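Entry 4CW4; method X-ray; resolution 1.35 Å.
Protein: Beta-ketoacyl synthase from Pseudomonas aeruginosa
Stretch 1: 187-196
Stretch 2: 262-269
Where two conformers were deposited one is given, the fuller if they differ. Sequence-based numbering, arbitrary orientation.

Stretch 1, residues 187-196: FHPRGLQMSV
Stretch 2 (262-269) SMPTDFIN

Two helical segments of one chain pack here with N-to-C directions 44° apart (signed crossing angle -44°) and axes approaching to 9.1 Å. Residues 187-189 lead in as loop, Phe187 at phi/psi 68/7 and His188 at -84/131; Pro189 (-54/152) caps the helix that runs from Arg190 through Val196 and beyond. Pro189 O accepts from Leu192 N at 2.9 Å, and Pro189 O also accepts from Gln193 N at 3.1 Å. The second stretch is helical by Phe267, whose N bonds to Met263 O at 2.9 Å, and continues beyond Asn269; phi/psi is -59/-33 at Pro264, -64/-34 at Phe267 and -67/-46 at Ile268. CA-CA spacings fix the register: Leu192 to Pro264 is 5.4 Å, Val196 to Ile268 6.6 Å, a one-turn step on each helix.

Leu192 is the central bump. Its CA-CB bond points sideways, but rotamer m,t (chi1 -59°, chi2 -164°) carries its end inward, into a hollow bounded by Met263 (chi1 -73°, m; chi2 -80°, m), Pro264 and the Phe267 ring face. Leu192 CD2 lies 3.7 Å from both Met263 CB and Pro264 CD. Leu192 CD1 lies over the Phe267 ring, 3.7 Å from the centroid and 16° off the normal, a CH-pi contact.

Phe267, its CA-CB bond directed toward the first stretch, lodges its ring among His188, Leu192 and Val196 (chi1 -96°, between wells; chi2 41°). Val196 CG2 (chi1 166°, t) sits 4.0 Å from Phe267 CD2. At His188 (chi1 -66°, m; chi2 169°), the phenyl edge meets the imidazole face, placing Phe267 CE2 3.6 Å from His188 NE2; the centroids are 4.9 Å apart and the planes at 76°, an edge-to-face pair.

The CA-CB bond of Ser195 (chi1 -175°, t) points toward the second stretch. Ser195 OG lies 3.0 Å from Pro264 O, within hydrogen-bonding reach, although its proton has another possible acceptor. Ile268 (m,t) extends CD1 to 3.7 Å from Ser195 OG.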

# COMPACT_ATOMS: atom_id res chain seq x y z
N PHE A 187 -18.15 -3.77 -13.39
CA PHE A 187 -17.31 -2.63 -13.05
C PHE A 187 -16.12 -2.89 -12.12
O PHE A 187 -15.43 -1.95 -11.73
CB PHE A 187 -18.16 -1.47 -12.53
CG PHE A 187 -19.10 -0.91 -13.55
CD1 PHE A 187 -18.62 -0.26 -14.67
CD2 PHE A 187 -20.46 -1.05 -13.38
CE1 PHE A 187 -19.50 0.26 -15.61
CE2 PHE A 187 -21.34 -0.54 -14.31
CZ PHE A 187 -20.86 0.12 -15.43
N HIS A 188 -15.86 -4.14 -11.80
CA HIS A 188 -14.69 -4.46 -10.99
C HIS A 188 -13.42 -4.58 -11.83
O HIS A 188 -13.41 -5.31 -12.83
CB HIS A 188 -14.91 -5.78 -10.28
CG HIS A 188 -16.01 -5.75 -9.27
ND1 HIS A 188 -16.50 -6.89 -8.68
CD2 HIS A 188 -16.71 -4.71 -8.75
CE1 HIS A 188 -17.45 -6.55 -7.83
NE2 HIS A 188 -17.61 -5.24 -7.86
N PRO A 189 -12.34 -3.91 -11.41
CA PRO A 189 -11.04 -4.22 -12.01
C PRO A 189 -10.69 -5.71 -11.91
O PRO A 189 -11.13 -6.42 -10.98
CB PRO A 189 -10.06 -3.41 -11.16
CG PRO A 189 -10.85 -2.30 -10.61
CD PRO A 189 -12.21 -2.89 -10.36
N ARG A 190 -9.88 -6.17 -12.86
CA ARG A 190 -9.50 -7.59 -12.93
C ARG A 190 -8.86 -8.07 -11.63
O ARG A 190 -9.14 -9.17 -11.18
CB ARG A 190 -8.56 -7.82 -14.10
CG ARG A 190 -8.15 -9.28 -14.29
CD ARG A 190 -7.45 -9.46 -15.62
NE ARG A 190 -6.97 -10.83 -15.81
CZ ARG A 190 -7.71 -11.83 -16.26
NH1 ARG A 190 -8.99 -11.64 -16.55
NH2 ARG A 190 -7.18 -13.03 -16.42
N GLY A 191 -8.05 -7.23 -10.99
CA GLY A 191 -7.41 -7.62 -9.74
C GLY A 191 -8.42 -7.88 -8.63
O GLY A 191 -8.17 -8.69 -7.75
N LEU A 192 -9.54 -7.17 -8.66
CA LEU A 192 -10.57 -7.38 -7.65
C LEU A 192 -11.36 -8.64 -7.95
O LEU A 192 -11.69 -9.37 -7.03
CB LEU A 192 -11.48 -6.16 -7.51
CG LEU A 192 -10.76 -4.87 -7.12
CD1 LEU A 192 -11.78 -3.83 -6.64
CD2 LEU A 192 -9.65 -5.08 -6.07
N GLN A 193 -11.66 -8.90 -9.23
CA GLN A 193 -12.28 -10.16 -9.62
C GLN A 193 -11.43 -11.33 -9.15
O GLN A 193 -11.94 -12.30 -8.59
CB GLN A 193 -12.44 -10.21 -11.14
CG GLN A 193 -13.28 -9.09 -11.73
CD GLN A 193 -13.25 -9.08 -13.22
OE1 GLN A 193 -12.69 -9.96 -13.86
NE2 GLN A 193 -13.89 -8.10 -13.79
N MET A 194 -10.12 -11.24 -9.37
CA MET A 194 -9.21 -12.32 -9.01
C MET A 194 -9.15 -12.51 -7.51
O MET A 194 -9.10 -13.63 -7.03
CB MET A 194 -7.82 -12.07 -9.60
CG MET A 194 -7.79 -12.29 -11.11
SD MET A 194 -6.23 -11.91 -11.93
CE MET A 194 -5.08 -12.95 -11.04
N SER A 195 -9.23 -11.42 -6.76
CA SER A 195 -9.18 -11.51 -5.31
C SER A 195 -10.42 -12.21 -4.78
O SER A 195 -10.33 -13.08 -3.92
CB SER A 195 -9.06 -10.12 -4.66
OG SER A 195 -8.89 -10.25 -3.25
N VAL A 196 -11.58 -11.82 -5.29
CA VAL A 196 -12.84 -12.43 -4.85
C VAL A 196 -12.84 -13.93 -5.15
O VAL A 196 -13.19 -14.76 -4.30
CB VAL A 196 -14.05 -11.70 -5.51
CG1 VAL A 196 -15.35 -12.49 -5.36
CG2 VAL A 196 -14.18 -10.29 -4.94
N SER A 262 -5.61 -1.07 -1.58
CA SER A 262 -6.22 -1.83 -0.49
C SER A 262 -7.46 -2.61 -0.88
O SER A 262 -7.95 -3.42 -0.11
CB SER A 262 -6.57 -0.91 0.67
OG SER A 262 -7.54 0.07 0.25
N MET A 263 -7.98 -2.36 -2.08
CA MET A 263 -9.27 -2.93 -2.44
C MET A 263 -9.32 -4.46 -2.52
O MET A 263 -10.37 -5.03 -2.24
CB MET A 263 -9.83 -2.26 -3.69
CG MET A 263 -10.31 -0.86 -3.36
SD MET A 263 -11.96 -0.92 -2.58
CE MET A 263 -11.94 0.58 -1.59
N PRO A 264 -8.21 -5.14 -2.88
CA PRO A 264 -8.25 -6.60 -2.79
C PRO A 264 -8.56 -7.09 -1.37
O PRO A 264 -9.21 -8.10 -1.20
CB PRO A 264 -6.84 -7.02 -3.23
CG PRO A 264 -6.47 -5.96 -4.22
CD PRO A 264 -7.00 -4.68 -3.58
N THR A 265 -8.09 -6.35 -0.37
CA THR A 265 -8.35 -6.61 1.04
C THR A 265 -9.77 -6.17 1.42
O THR A 265 -10.54 -6.91 2.03
CB THR A 265 -7.36 -5.79 1.90
OG1 THR A 265 -6.04 -6.03 1.40
CG2 THR A 265 -7.47 -6.16 3.37
N ASP A 266 -10.11 -4.93 1.07
CA ASP A 266 -11.41 -4.38 1.43
C ASP A 266 -12.56 -5.21 0.87
O ASP A 266 -13.57 -5.39 1.53
CB ASP A 266 -11.53 -2.94 0.91
CG ASP A 266 -10.46 -2.00 1.46
OD1 ASP A 266 -10.00 -2.19 2.61
OD2 ASP A 266 -10.08 -1.07 0.72
N PHE A 267 -12.41 -5.71 -0.35
CA PHE A 267 -13.47 -6.52 -0.96
C PHE A 267 -13.69 -7.82 -0.18
O PHE A 267 -14.79 -8.32 -0.08
CB PHE A 267 -13.16 -6.83 -2.42
CG PHE A 267 -13.81 -5.88 -3.39
CD1 PHE A 267 -13.85 -4.52 -3.14
CD2 PHE A 267 -14.39 -6.35 -4.55
CE1 PHE A 267 -14.45 -3.65 -4.01
CE2 PHE A 267 -15.02 -5.47 -5.44
CZ PHE A 267 -15.05 -4.12 -5.16
N ILE A 268 -12.63 -8.39 0.38
CA ILE A 268 -12.80 -9.61 1.16
C ILE A 268 -13.59 -9.36 2.44
O ILE A 268 -14.50 -10.13 2.77
CB ILE A 268 -11.44 -10.25 1.46
CG1 ILE A 268 -10.81 -10.78 0.17
CG2 ILE A 268 -11.56 -11.40 2.46
CD1 ILE A 268 -9.35 -11.11 0.31
N ASN A 269 -13.27 -8.31 3.18
CA ASN A 269 -14.06 -7.97 4.36
C ASN A 269 -15.53 -7.69 4.03
O ASN A 269 -16.42 -8.16 4.73
CB ASN A 269 -13.47 -6.76 5.09
CG ASN A 269 -12.12 -7.06 5.68
OD1 ASN A 269 -11.89 -8.14 6.24
ND2 ASN A 269 -11.21 -6.09 5.58